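Local structure of aminopeptidase N family protein (Idiomarina loihiensis L2TR, 4FGM) at residues M1-I6 and N17-I22; F220-T224 and H239-T243; C247-L252 and N263-F267; L389-L393 and L455-F459; Y540-V546 and E560-P566. The protein probably acts as a zinc-dependent aminopeptidase of the M61 family, trimming residues from the N-termini of peptides, and carries a zinc ion in its active site. All blocks are in the same frame, centred on the assembly; numbering follows the deposited sequence.

Contact 1: residues M1-I6 and N17-I22; sequences MIAYDI and NVSLTI
Tyr4 and Leu20 face each other as a non-hydrogen-bonded pair of two antiparallel strands, residues 2-6 and 17-22, whose axes come within 4.7 Å. The Tyr4 side chain starts at CB, which sits near the carbonyl oxygen of Ser19; CG stands anti to the carbonyl carbon (chi1 -66°), which turns the ring alongside Leu20, both side chains pointing the same way. From CD1 through CE1 and CZ the ring then runs past one methyl, Leu20 CD1, which lies over its face with Tyr4 CE1 at 3.2 Å. At the tip, Tyr4 OH reaches beyond the pair to a hydrogen bond with the carbonyl of Leu113. Leu20 CD1 also meets Ile2 CG2 at 3.3 Å, so this one methyl touches both Ile2 and Tyr4, a tight fit. With an alanine at Tyr4, Leu20 CD1 would probably lose the ring it packs on and the Leu113 carbonyl its hydroxyl partner. On the other face, Ala3, Asp5, Ser19 and Thr21 are partly exposed; a water bonds Asp5 OD1 at 2.7 Å and Thr21 OG1 at 2.8 Å, while Asp5 OD2 is hydrogen-bonded to His128 NE2. Backbone bonds hold the register: Thr21 N to Ala3 O and Asp5 N to Ser19 O, each 2.8 Å, with Ser19 N answering to Asp5 O. Strands 123-127 and 81-91 flank the pair, an antiparallel beta hairpin within the M61 N-terminal domain region.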
# COMPACT_ATOMS: atom_id res chain seq x y z
N MSE A 1 -7.58 7.19 -32.62
CA MSE A 1 -8.24 7.05 -31.29
C MSE A 1 -8.77 5.63 -31.16
O MSE A 1 -9.31 5.07 -32.11
CB MSE A 1 -9.38 8.07 -31.16
CG MSE A 1 -10.78 7.54 -31.48
SE MSE A 1 -11.64 6.73 -29.94
CE MSE A 1 -10.80 7.83 -28.60
N ILE A 2 -8.61 5.05 -29.98
CA ILE A 2 -9.06 3.69 -29.71
C ILE A 2 -10.32 3.76 -28.84
O ILE A 2 -10.38 4.54 -27.89
CB ILE A 2 -7.97 2.88 -28.96
CG1 ILE A 2 -6.67 2.90 -29.77
CG2 ILE A 2 -8.45 1.46 -28.72
CD1 ILE A 2 -6.84 2.42 -31.20
N ALA A 3 -11.32 2.94 -29.17
CA ALA A 3 -12.57 2.97 -28.42
C ALA A 3 -12.84 1.69 -27.63
O ALA A 3 -12.71 0.58 -28.15
CB ALA A 3 -13.73 3.25 -29.37
N TYR A 4 -13.22 1.86 -26.37
CA TYR A 4 -13.51 0.73 -25.50
C TYR A 4 -14.94 0.80 -24.99
O TYR A 4 -15.37 1.82 -24.47
CB TYR A 4 -12.56 0.75 -24.29
CG TYR A 4 -11.10 0.52 -24.63
CD1 TYR A 4 -10.58 -0.76 -24.72
CD2 TYR A 4 -10.24 1.59 -24.85
CE1 TYR A 4 -9.23 -0.97 -25.01
CE2 TYR A 4 -8.90 1.39 -25.15
CZ TYR A 4 -8.40 0.11 -25.22
OH TYR A 4 -7.08 -0.10 -25.53
N ASP A 5 -15.68 -0.30 -25.14
CA ASP A 5 -17.05 -0.36 -24.63
C ASP A 5 -17.09 -1.41 -23.53
O ASP A 5 -16.75 -2.57 -23.76
CB ASP A 5 -18.04 -0.74 -25.73
CG ASP A 5 -18.47 0.44 -26.54
OD1 ASP A 5 -17.82 0.73 -27.57
OD2 ASP A 5 -19.46 1.10 -26.14
N ILE A 6 -17.50 -0.99 -22.34
CA ILE A 6 -17.58 -1.91 -21.21
C ILE A 6 -18.98 -1.99 -20.62
O ILE A 6 -19.65 -0.96 -20.40
CB ILE A 6 -16.61 -1.52 -20.08
CG1 ILE A 6 -15.16 -1.56 -20.58
CG2 ILE A 6 -16.77 -2.47 -18.91
CD1 ILE A 6 -14.16 -1.00 -19.59
N ASN A 17 -18.52 -7.45 -20.15
CA ASN A 17 -18.40 -7.67 -21.59
C ASN A 17 -17.55 -6.50 -22.03
O ASN A 17 -17.76 -5.38 -21.59
CB ASN A 17 -19.74 -7.59 -22.32
CG ASN A 17 -20.39 -8.94 -22.51
OD1 ASN A 17 -19.85 -9.97 -22.08
ND2 ASN A 17 -21.54 -8.95 -23.17
N VAL A 18 -16.57 -6.77 -22.89
CA VAL A 18 -15.70 -5.70 -23.37
C VAL A 18 -15.55 -5.74 -24.88
O VAL A 18 -15.39 -6.81 -25.48
CB VAL A 18 -14.30 -5.79 -22.73
CG1 VAL A 18 -13.45 -4.61 -23.18
CG2 VAL A 18 -14.41 -5.80 -21.21
N SER A 19 -15.63 -4.56 -25.48
CA SER A 19 -15.47 -4.39 -26.92
C SER A 19 -14.39 -3.36 -27.14
O SER A 19 -14.27 -2.37 -26.40
CB SER A 19 -16.77 -3.91 -27.58
OG SER A 19 -17.67 -4.98 -27.76
N LEU A 20 -13.60 -3.59 -28.18
CA LEU A 20 -12.50 -2.71 -28.52
C LEU A 20 -12.61 -2.45 -30.02
O LEU A 20 -12.67 -3.38 -30.82
CB LEU A 20 -11.20 -3.43 -28.17
CG LEU A 20 -9.88 -2.90 -28.72
CD1 LEU A 20 -9.60 -1.53 -28.17
CD2 LEU A 20 -8.79 -3.86 -28.33
N THR A 21 -12.67 -1.18 -30.39
CA THR A 21 -12.79 -0.83 -31.80
C THR A 21 -11.58 -0.06 -32.33
O THR A 21 -11.29 1.07 -31.92
CB THR A 21 -14.07 -0.03 -32.05
OG1 THR A 21 -15.18 -0.76 -31.51
CG2 THR A 21 -14.29 0.19 -33.54
N ILE A 22 -10.87 -0.69 -33.26
CA ILE A 22 -9.69 -0.10 -33.86
C ILE A 22 -10.03 0.35 -35.27
O ILE A 22 -10.30 -0.48 -36.14
CB ILE A 22 -8.54 -1.12 -33.92
CG1 ILE A 22 -8.37 -1.79 -32.55
CG2 ILE A 22 -7.26 -0.43 -34.33
CD1 ILE A 22 -7.66 -3.12 -32.59
O HOH W 1 -15.82 -0.65 -28.80

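Contact 2: residues F220-T224 and H239-T243; sequences FQSYT and HRNST
Tyr223 lays one ring face against the backbone of Ser242, a CH-pi contact with Ser242 CA 3.9 Å from the ring centroid. Its CG is anti to the backbone N (chi1 -170°), which sends the ring across the neighbouring strand until Tyr223 OH meets Thr243 CB at 3.2 Å. The hydroxyl also binds a water, at the ring edge and in its plane, that accepts from His239 N. Beside this, Thr224 N bonds Asn241 O at 3.2 Å and Thr243 N bonds Thr224 O at 3.1 Å: the parallel bridge between strands 222-230 and 242-248 of the mixed five-stranded sheet beside the zinc site. A second water joins Ser222 OG, Thr224 OG1 and Asn241 O. Phe220 CB packs on Asn241 CB at 3.7 Å, its ring taking Tyr223 CD2 over the centre. Further out, Tyr275 meets Tyr223 edge-to-face, while Arg240 forms salt bridges with Asp161 and Asp165 and Asn241 ND2 bonds the Gly141 carbonyl. The Thr243 side chain is about 9 Å from the zinc ion.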
# COMPACT_ATOMS: atom_id res chain seq x y z
N PHE A 220 -3.30 17.69 -9.87
CA PHE A 220 -4.61 17.29 -10.40
C PHE A 220 -5.60 18.44 -10.28
O PHE A 220 -5.34 19.42 -9.58
CB PHE A 220 -5.13 16.07 -9.61
CG PHE A 220 -4.94 16.19 -8.12
CD1 PHE A 220 -3.91 15.51 -7.47
CD2 PHE A 220 -5.79 17.00 -7.36
CE1 PHE A 220 -3.71 15.64 -6.09
CE2 PHE A 220 -5.60 17.14 -5.98
CZ PHE A 220 -4.56 16.45 -5.34
N GLN A 221 -6.74 18.34 -10.96
CA GLN A 221 -7.75 19.39 -10.89
C GLN A 221 -8.92 19.01 -10.00
O GLN A 221 -9.75 19.85 -9.66
CB GLN A 221 -8.25 19.74 -12.29
CG GLN A 221 -7.21 20.44 -13.14
CD GLN A 221 -7.73 20.75 -14.53
OE1 GLN A 221 -8.24 21.84 -14.79
NE2 GLN A 221 -7.61 19.77 -15.43
N SER A 222 -8.97 17.74 -9.62
CA SER A 222 -10.01 17.22 -8.74
C SER A 222 -9.49 15.88 -8.24
O SER A 222 -8.61 15.30 -8.87
CB SER A 222 -11.33 17.03 -9.50
OG SER A 222 -11.23 15.96 -10.41
N TYR A 223 -10.02 15.40 -7.13
CA TYR A 223 -9.54 14.13 -6.60
C TYR A 223 -10.64 13.31 -5.95
O TYR A 223 -11.51 13.85 -5.26
CB TYR A 223 -8.39 14.39 -5.62
CG TYR A 223 -7.65 13.15 -5.19
CD1 TYR A 223 -8.14 12.33 -4.17
CD2 TYR A 223 -6.45 12.79 -5.81
CE1 TYR A 223 -7.45 11.20 -3.77
CE2 TYR A 223 -5.75 11.65 -5.41
CZ TYR A 223 -6.26 10.87 -4.39
OH TYR A 223 -5.54 9.77 -3.95
N THR A 224 -10.60 11.99 -6.16
CA THR A 224 -11.62 11.10 -5.61
C THR A 224 -11.07 9.93 -4.83
O THR A 224 -10.19 9.21 -5.30
CB THR A 224 -12.50 10.50 -6.72
OG1 THR A 224 -12.72 11.47 -7.75
CG2 THR A 224 -13.84 10.04 -6.13
N HIS A 239 -3.25 6.83 -7.62
CA HIS A 239 -3.47 7.19 -9.02
C HIS A 239 -3.34 8.70 -9.14
O HIS A 239 -3.41 9.42 -8.13
CB HIS A 239 -4.85 6.68 -9.47
CG HIS A 239 -4.94 5.19 -9.50
ND1 HIS A 239 -4.24 4.42 -10.40
CD2 HIS A 239 -5.59 4.32 -8.69
CE1 HIS A 239 -4.45 3.14 -10.13
NE2 HIS A 239 -5.26 3.05 -9.10
N ARG A 240 -3.14 9.19 -10.36
CA ARG A 240 -2.94 10.62 -10.58
C ARG A 240 -4.00 11.56 -10.02
O ARG A 240 -3.65 12.64 -9.55
CB ARG A 240 -2.71 10.91 -12.07
CG ARG A 240 -3.86 10.58 -13.00
CD ARG A 240 -3.36 10.60 -14.43
NE ARG A 240 -2.51 9.44 -14.72
CZ ARG A 240 -1.84 9.26 -15.85
NH1 ARG A 240 -1.91 10.18 -16.80
NH2 ARG A 240 -1.12 8.17 -16.04
N ASN A 241 -5.27 11.18 -10.05
CA ASN A 241 -6.28 12.07 -9.49
C ASN A 241 -7.35 11.32 -8.70
O ASN A 241 -8.47 11.80 -8.49
CB ASN A 241 -6.91 12.93 -10.60
CG ASN A 241 -7.86 12.14 -11.50
OD1 ASN A 241 -7.76 10.92 -11.61
ND2 ASN A 241 -8.78 12.86 -12.16
N SER A 242 -6.97 10.13 -8.23
CA SER A 242 -7.86 9.28 -7.45
C SER A 242 -7.07 8.16 -6.79
O SER A 242 -5.87 7.99 -7.02
CB SER A 242 -8.93 8.65 -8.35
OG SER A 242 -8.34 7.66 -9.18
N THR A 243 -7.76 7.40 -5.95
CA THR A 243 -7.15 6.26 -5.29
C THR A 243 -8.24 5.24 -5.02
O THR A 243 -9.40 5.60 -4.83
CB THR A 243 -6.44 6.65 -3.96
OG1 THR A 243 -5.81 5.50 -3.40
CG2 THR A 243 -7.43 7.22 -2.96
O HOH W 2 -10.98 13.14 -9.51
O HOH W 3 -3.48 8.92 -5.34

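Contact 3: residues C247-L252 and N263-F267; sequences CSRKDL and NYQTF
The helix that carries the zinc-binding histidines His273 and His277, residues 262-277, packs its first turn here against the end of strand 242-248 and the turn that follows. The Phe267 ring takes Leu252 CD2 squarely over one face: the methyl is 3.6 Å from the centroid and only 8° off the normal, a CH-pi contact. Cys247 SG approaches the same ring obliquely, 4.1 Å from Phe267 CD1, as a sulfur-aromatic contact. Phe267 CG stands anti to its backbone N (chi1 177°), which carries the ring off the helix into these two side chains, and Ile200 of helix 197-215 touches it as well. This sets the helix bearing the HExxH histidines against the sheet, as in other zinc peptidases of this clan; the Phe267 side chain lies about 10 Å from that of His273. Beside the ring, Asp251 O takes a CA-H...O contact from Tyr264 CA at 3.2 Å and lies at the edge of the Tyr264 ring, whose hydroxyl bonds Asp203. The Asp251 carboxylate crosses Asn263 at about a right angle, the two planes 35° apart, with OD1 3.1 Å from Asn263 CB; Ser248 N gives OD2 a weak bond. At the exposed end Lys250 crosses the Asn263 side chain at a slant, CD 3.8 Å from ND2, and bends at its last torsion to bring NZ to a weak hydrogen bond with Asn263 OD1. A 2.8 Å bond from Asp251 N to Ser248 O closes the turn.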
# COMPACT_ATOMS: atom_id res chain seq x y z
N CYS A 247 -11.14 -0.90 2.84
CA CYS A 247 -10.99 -0.74 4.28
C CYS A 247 -12.04 -1.48 5.08
O CYS A 247 -13.07 -1.91 4.55
CB CYS A 247 -11.03 0.74 4.66
SG CYS A 247 -12.66 1.46 4.54
N SER A 248 -11.77 -1.63 6.37
CA SER A 248 -12.69 -2.32 7.27
C SER A 248 -13.76 -1.36 7.74
O SER A 248 -13.50 -0.18 7.98
CB SER A 248 -11.91 -2.88 8.46
OG SER A 248 -10.90 -3.75 8.01
N ARG A 249 -14.98 -1.87 7.86
CA ARG A 249 -16.12 -1.08 8.27
C ARG A 249 -15.91 -0.40 9.62
O ARG A 249 -16.50 0.65 9.89
CB ARG A 249 -17.36 -1.97 8.30
CG ARG A 249 -18.69 -1.24 8.34
CD ARG A 249 -19.81 -2.19 7.92
NE ARG A 249 -19.53 -3.54 8.38
CZ ARG A 249 -19.30 -4.58 7.59
NH1 ARG A 249 -19.34 -4.46 6.27
NH2 ARG A 249 -18.99 -5.75 8.13
N LYS A 250 -15.07 -0.99 10.46
CA LYS A 250 -14.81 -0.39 11.77
C LYS A 250 -13.89 0.82 11.69
O LYS A 250 -13.77 1.57 12.65
CB LYS A 250 -14.21 -1.43 12.73
CG LYS A 250 -12.91 -2.07 12.26
CD LYS A 250 -12.36 -2.99 13.34
CE LYS A 250 -11.30 -3.95 12.80
NZ LYS A 250 -10.11 -3.24 12.27
N ASP A 251 -13.26 1.02 10.54
CA ASP A 251 -12.35 2.15 10.37
C ASP A 251 -13.08 3.44 9.99
O ASP A 251 -12.50 4.52 10.05
CB ASP A 251 -11.30 1.84 9.29
CG ASP A 251 -10.48 0.60 9.62
OD1 ASP A 251 -10.37 0.25 10.81
OD2 ASP A 251 -9.93 -0.02 8.67
N LEU A 252 -14.34 3.32 9.60
CA LEU A 252 -15.12 4.48 9.21
C LEU A 252 -15.97 4.92 10.37
O LEU A 252 -17.07 4.41 10.59
CB LEU A 252 -15.98 4.16 7.99
CG LEU A 252 -15.19 3.77 6.73
CD1 LEU A 252 -16.16 3.47 5.60
CD2 LEU A 252 -14.25 4.89 6.31
N ASN A 263 -8.61 2.58 14.84
CA ASN A 263 -9.12 2.12 13.56
C ASN A 263 -9.36 3.26 12.58
O ASN A 263 -8.94 3.19 11.43
CB ASN A 263 -10.40 1.31 13.75
CG ASN A 263 -10.17 0.09 14.59
OD1 ASN A 263 -9.20 -0.65 14.39
ND2 ASN A 263 -11.05 -0.15 15.54
N TYR A 264 -10.04 4.32 13.04
CA TYR A 264 -10.31 5.46 12.18
C TYR A 264 -8.98 6.10 11.79
O TYR A 264 -8.82 6.57 10.67
CB TYR A 264 -11.21 6.46 12.90
CG TYR A 264 -11.49 7.72 12.11
CD1 TYR A 264 -11.74 7.68 10.74
CD2 TYR A 264 -11.55 8.97 12.75
CE1 TYR A 264 -12.03 8.84 10.02
CE2 TYR A 264 -11.83 10.13 12.04
CZ TYR A 264 -12.08 10.06 10.67
OH TYR A 264 -12.36 11.20 9.96
N GLN A 265 -8.04 6.10 12.73
CA GLN A 265 -6.71 6.66 12.48
C GLN A 265 -6.01 5.91 11.34
O GLN A 265 -5.34 6.51 10.50
CB GLN A 265 -5.87 6.60 13.77
CG GLN A 265 -4.38 6.79 13.59
CD GLN A 265 -3.60 5.50 13.81
OE1 GLN A 265 -3.22 4.82 12.85
NE2 GLN A 265 -3.38 5.16 15.07
N THR A 266 -6.17 4.59 11.33
CA THR A 266 -5.57 3.77 10.29
C THR A 266 -6.13 4.17 8.92
O THR A 266 -5.40 4.22 7.93
CB THR A 266 -5.84 2.28 10.54
OG1 THR A 266 -5.11 1.86 11.70
CG2 THR A 266 -5.39 1.43 9.37
N PHE A 267 -7.43 4.47 8.87
CA PHE A 267 -8.06 4.88 7.63
C PHE A 267 -7.53 6.23 7.17
O PHE A 267 -7.19 6.41 6.00
CB PHE A 267 -9.58 4.96 7.80
CG PHE A 267 -10.30 5.46 6.57
CD1 PHE A 267 -10.36 4.68 5.42
CD2 PHE A 267 -10.88 6.73 6.55
CE1 PHE A 267 -11.00 5.15 4.26
CE2 PHE A 267 -11.51 7.21 5.41
CZ PHE A 267 -11.58 6.42 4.26

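Contact 4: residues L389-L393 and L455-F459; sequences LMLRL and LLQNF
Residues 389-393 form a turn and more of helix 378-394, while 455-459 close the short helix 453-457 and lead out of it; the backbones come nearest at Leu389 and Leu455, whose CA atoms are 6.8 Å apart. No hydrogen bond crosses between them, so side chains alone carry the contact. Phe459 is the wedge: Leu389 CG lies over one face of its ring, 4.0 Å from the centroid, and Arg392 CB meets the edge in plane. Leu393 slides past the ring in the opposite direction, CD2 reaching Phe459 CE1 at 3.5 Å. The Arg392 guanidinium, its plane 76° from the ring's, continues beyond it to a salt bridge with Asp388. Leu455 packs against two residues, its CG on Leu389 CB and its CD2 3.8 Å from CG of selenomethionine Met390. Leu456 CD2 adds a methyl contact with Leu389 CD2. This is plain leucine- and phenylalanine-rich packing, away from the zinc site, joining helix 378-394 to the short helix 453-457 ahead of strand 461-466.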
# COMPACT_ATOMS: atom_id res chain seq x y z
N LEU A 389 15.04 15.11 10.90
CA LEU A 389 15.68 15.57 12.13
C LEU A 389 17.07 16.13 11.87
O LEU A 389 17.45 17.16 12.41
CB LEU A 389 15.73 14.42 13.14
CG LEU A 389 14.59 14.35 14.17
CD1 LEU A 389 13.31 14.94 13.63
CD2 LEU A 389 14.40 12.91 14.59
N MSE A 390 17.84 15.44 11.03
CA MSE A 390 19.19 15.88 10.71
C MSE A 390 19.20 17.22 9.98
O MSE A 390 19.97 18.12 10.33
CB MSE A 390 19.88 14.82 9.86
CG MSE A 390 20.30 13.60 10.66
SE MSE A 390 21.06 12.23 9.54
CE MSE A 390 22.85 12.93 9.33
N LEU A 391 18.35 17.36 8.97
CA LEU A 391 18.26 18.59 8.20
C LEU A 391 17.84 19.76 9.10
O LEU A 391 18.28 20.89 8.90
CB LEU A 391 17.24 18.43 7.06
CG LEU A 391 17.75 18.04 5.67
CD1 LEU A 391 18.99 17.18 5.74
CD2 LEU A 391 16.63 17.32 4.94
N ARG A 392 17.00 19.49 10.09
CA ARG A 392 16.55 20.54 10.98
C ARG A 392 17.69 21.05 11.85
O ARG A 392 17.87 22.25 11.99
CB ARG A 392 15.39 20.04 11.85
CG ARG A 392 14.12 19.74 11.04
CD ARG A 392 13.01 19.18 11.90
NE ARG A 392 11.88 18.74 11.08
CZ ARG A 392 10.63 19.19 11.23
NH1 ARG A 392 10.34 20.10 12.16
NH2 ARG A 392 9.66 18.72 10.45
N LEU A 393 18.46 20.13 12.43
CA LEU A 393 19.57 20.52 13.29
C LEU A 393 20.69 21.22 12.50
O LEU A 393 21.29 22.17 12.98
CB LEU A 393 20.13 19.29 14.01
CG LEU A 393 19.15 18.51 14.88
CD1 LEU A 393 19.82 17.24 15.39
CD2 LEU A 393 18.69 19.38 16.04
N LEU A 455 19.60 11.24 17.90
CA LEU A 455 18.83 12.17 17.07
C LEU A 455 17.53 12.59 17.76
O LEU A 455 17.18 13.77 17.76
CB LEU A 455 18.52 11.50 15.73
CG LEU A 455 18.76 12.25 14.42
CD1 LEU A 455 19.90 13.25 14.57
CD2 LEU A 455 19.08 11.24 13.34
N LEU A 456 16.81 11.63 18.33
CA LEU A 456 15.55 11.90 19.02
C LEU A 456 15.75 12.60 20.36
O LEU A 456 14.89 13.35 20.83
CB LEU A 456 14.77 10.60 19.22
CG LEU A 456 14.18 10.01 17.94
CD1 LEU A 456 13.94 8.51 18.10
CD2 LEU A 456 12.89 10.74 17.60
N GLN A 457 16.90 12.34 20.98
CA GLN A 457 17.23 12.93 22.26
C GLN A 457 17.40 14.44 22.04
O GLN A 457 16.99 15.25 22.87
CB GLN A 457 18.52 12.32 22.80
CG GLN A 457 18.50 12.08 24.29
CD GLN A 457 19.61 11.15 24.74
OE1 GLN A 457 20.80 11.48 24.64
NE2 GLN A 457 19.24 9.97 25.23
N ASN A 458 17.98 14.80 20.90
CA ASN A 458 18.18 16.20 20.56
C ASN A 458 16.88 16.95 20.41
O ASN A 458 16.87 18.18 20.34
CB ASN A 458 19.00 16.33 19.28
CG ASN A 458 20.47 16.06 19.50
OD1 ASN A 458 21.07 16.58 20.44
ND2 ASN A 458 21.07 15.25 18.63
N PHE A 459 15.77 16.23 20.35
CA PHE A 459 14.46 16.86 20.22
C PHE A 459 13.61 16.60 21.44
O PHE A 459 12.41 16.84 21.43
CB PHE A 459 13.74 16.40 18.96
CG PHE A 459 14.29 16.99 17.69
CD1 PHE A 459 15.48 16.53 17.15
CD2 PHE A 459 13.60 18.00 17.03
CE1 PHE A 459 15.99 17.08 15.97
CE2 PHE A 459 14.10 18.55 15.85
CZ PHE A 459 15.29 18.09 15.32

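Contact 5: residues Y540-V546 and E560-P566; sequences YIPGDTV and ELTWQEP
The two ends of a beta hairpin, strands 545-552 and 555-562, meet here, with a type II turn from Ile541 to Asp544 folded against the residues after the second strand. Trp563 fills the middle. Its NE1 sits over one face of the Tyr540 ring, 3.5 Å from Tyr540 CG; the ring planes are 23° apart and offset, with little overlap, and Tyr540 OH bonds Asp524. Trp563 CG stands anti to the carbonyl carbon (chi1 -58°), which turns the indole toward the first segment, where Val546 CG2 also meets NE1 at 3.9 Å. Leu561 CD2 lies over the centre of one indole face, and Phe487 packs edge-to-face on the ring. A serine in place of Trp563 would probably open a large gap between Tyr540, Val546 and Leu561 and strip one Tyr540 face of its indole cover. The backbone of Trp563 is held at both ends: its N bonds Asp544 O at 3.0 Å and its O takes Gly543 N at 2.8 Å. Gly543 suits its place in the turn, where a side chain would collide with the carbonyl before it. Ile541 N approaches Asp544 OD2 from out of the carboxylate plane in a 3.0 Å hydrogen bond. On the exposed face Thr545 OG1 and Thr562 OG1 share a hydrogen bond of 2.9 Å. Paired Val546 and Leu561 continue the antiparallel hairpin of a six-stranded sheet, consistent with the PDZ domain of this protein.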
# COMPACT_ATOMS: atom_id res chain seq x y z
N TYR A 540 7.09 -18.67 33.99
CA TYR A 540 8.46 -19.01 33.66
C TYR A 540 9.39 -17.82 33.61
O TYR A 540 8.96 -16.68 33.47
CB TYR A 540 8.48 -19.73 32.32
CG TYR A 540 7.54 -20.89 32.29
CD1 TYR A 540 7.81 -22.04 33.02
CD2 TYR A 540 6.35 -20.84 31.58
CE1 TYR A 540 6.94 -23.10 33.04
CE2 TYR A 540 5.46 -21.89 31.59
CZ TYR A 540 5.76 -23.02 32.32
OH TYR A 540 4.88 -24.08 32.34
N ILE A 541 10.68 -18.12 33.75
CA ILE A 541 11.72 -17.11 33.66
C ILE A 541 12.80 -17.72 32.77
O ILE A 541 12.86 -18.94 32.60
CB ILE A 541 12.33 -16.75 35.05
CG1 ILE A 541 13.00 -17.97 35.67
CG2 ILE A 541 11.23 -16.21 35.96
CD1 ILE A 541 13.76 -17.64 36.94
N PRO A 542 13.66 -16.89 32.18
CA PRO A 542 14.71 -17.43 31.31
C PRO A 542 15.47 -18.57 31.98
O PRO A 542 15.83 -18.49 33.16
CB PRO A 542 15.58 -16.21 31.04
CG PRO A 542 14.58 -15.09 31.03
CD PRO A 542 13.70 -15.42 32.23
N GLY A 543 15.71 -19.64 31.24
CA GLY A 543 16.43 -20.78 31.78
C GLY A 543 15.52 -21.95 32.10
O GLY A 543 15.98 -23.09 32.20
N ASP A 544 14.22 -21.69 32.28
CA ASP A 544 13.30 -22.78 32.58
C ASP A 544 13.05 -23.61 31.33
O ASP A 544 13.05 -23.10 30.21
CB ASP A 544 11.96 -22.24 33.10
CG ASP A 544 12.06 -21.69 34.50
OD1 ASP A 544 13.00 -22.08 35.23
OD2 ASP A 544 11.20 -20.87 34.89
N THR A 545 12.86 -24.91 31.52
CA THR A 545 12.59 -25.79 30.39
C THR A 545 11.24 -26.47 30.54
O THR A 545 10.87 -26.93 31.61
CB THR A 545 13.68 -26.87 30.27
OG1 THR A 545 14.95 -26.24 30.09
CG2 THR A 545 13.38 -27.78 29.07
N VAL A 546 10.49 -26.50 29.44
CA VAL A 546 9.18 -27.14 29.42
C VAL A 546 9.06 -27.96 28.15
O VAL A 546 9.82 -27.77 27.19
CB VAL A 546 8.04 -26.11 29.42
CG1 VAL A 546 8.09 -25.27 30.68
CG2 VAL A 546 8.12 -25.24 28.18
N GLU A 560 11.23 -30.13 23.37
CA GLU A 560 11.73 -29.55 24.60
C GLU A 560 12.11 -28.11 24.29
O GLU A 560 12.82 -27.83 23.31
CB GLU A 560 12.96 -30.32 25.12
CG GLU A 560 13.75 -29.55 26.17
CD GLU A 560 14.84 -30.37 26.85
OE1 GLU A 560 14.51 -31.30 27.61
OE2 GLU A 560 16.04 -30.08 26.61
N LEU A 561 11.63 -27.18 25.10
CA LEU A 561 11.94 -25.77 24.88
C LEU A 561 12.49 -25.09 26.14
O LEU A 561 11.98 -25.27 27.25
CB LEU A 561 10.69 -25.04 24.38
CG LEU A 561 10.77 -23.53 24.12
CD1 LEU A 561 9.66 -23.14 23.17
CD2 LEU A 561 10.65 -22.76 25.44
N THR A 562 13.56 -24.32 25.96
CA THR A 562 14.15 -23.60 27.07
C THR A 562 13.98 -22.12 26.79
O THR A 562 14.49 -21.61 25.80
CB THR A 562 15.65 -23.92 27.24
OG1 THR A 562 15.81 -25.33 27.43
CG2 THR A 562 16.21 -23.19 28.45
N TRP A 563 13.25 -21.44 27.67
CA TRP A 563 12.98 -20.02 27.51
C TRP A 563 14.25 -19.19 27.56
O TRP A 563 14.98 -19.23 28.54
CB TRP A 563 12.02 -19.52 28.59
CG TRP A 563 10.73 -20.25 28.61
CD1 TRP A 563 10.33 -21.19 29.51
CD2 TRP A 563 9.65 -20.11 27.67
NE1 TRP A 563 9.06 -21.64 29.19
CE2 TRP A 563 8.63 -20.99 28.07
CE3 TRP A 563 9.46 -19.31 26.53
CZ2 TRP A 563 7.42 -21.11 27.36
CZ3 TRP A 563 8.26 -19.43 25.83
CH2 TRP A 563 7.26 -20.32 26.25
N GLN A 564 14.50 -18.44 26.49
CA GLN A 564 15.68 -17.59 26.42
C GLN A 564 15.37 -16.25 27.06
O GLN A 564 14.24 -15.99 27.48
CB GLN A 564 16.10 -17.33 24.97
CG GLN A 564 16.70 -18.49 24.22
CD GLN A 564 17.06 -18.10 22.79
OE1 GLN A 564 16.76 -17.00 22.33
NE2 GLN A 564 17.70 -19.02 22.08
N GLU A 565 16.39 -15.41 27.14
CA GLU A 565 16.23 -14.06 27.66
C GLU A 565 15.55 -13.37 26.47
O GLU A 565 16.19 -13.15 25.43
CB GLU A 565 17.60 -13.44 27.94
CG GLU A 565 17.54 -12.09 28.62
CD GLU A 565 16.92 -12.16 30.01
OE1 GLU A 565 17.50 -12.85 30.88
OE2 GLU A 565 15.87 -11.53 30.23
N PRO A 566 14.26 -13.04 26.59
CA PRO A 566 13.53 -12.39 25.50
C PRO A 566 14.09 -11.06 25.03
O PRO A 566 14.69 -10.31 25.80
CB PRO A 566 12.12 -12.27 26.06
CG PRO A 566 12.37 -12.04 27.51
CD PRO A 566 13.44 -13.07 27.81

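Overall arrangement
Along the chain the five contacts follow in series. Contact 1 belongs to the N-terminal beta domain, its centre about 24 Å from that of contact 2. Contacts 2 and 3 sit at different places on strand 242-248, their centres about 21 Å apart, and strand 222-230 lies next to it in the same sheet; contact 3 adds helix 262-277, which bears two zinc ligands. Contact 4, its centre about 32 Å from that of contact 3, joins helices 378-394 and 453-457. Contact 5, in an antiparallel sheet late in the sequence, has its centre about 65 Å from that of contact 1, on the opposite side of the chain's centre. The zinc-binding region thus lies between an N-terminal beta domain and a distant PDZ-like one.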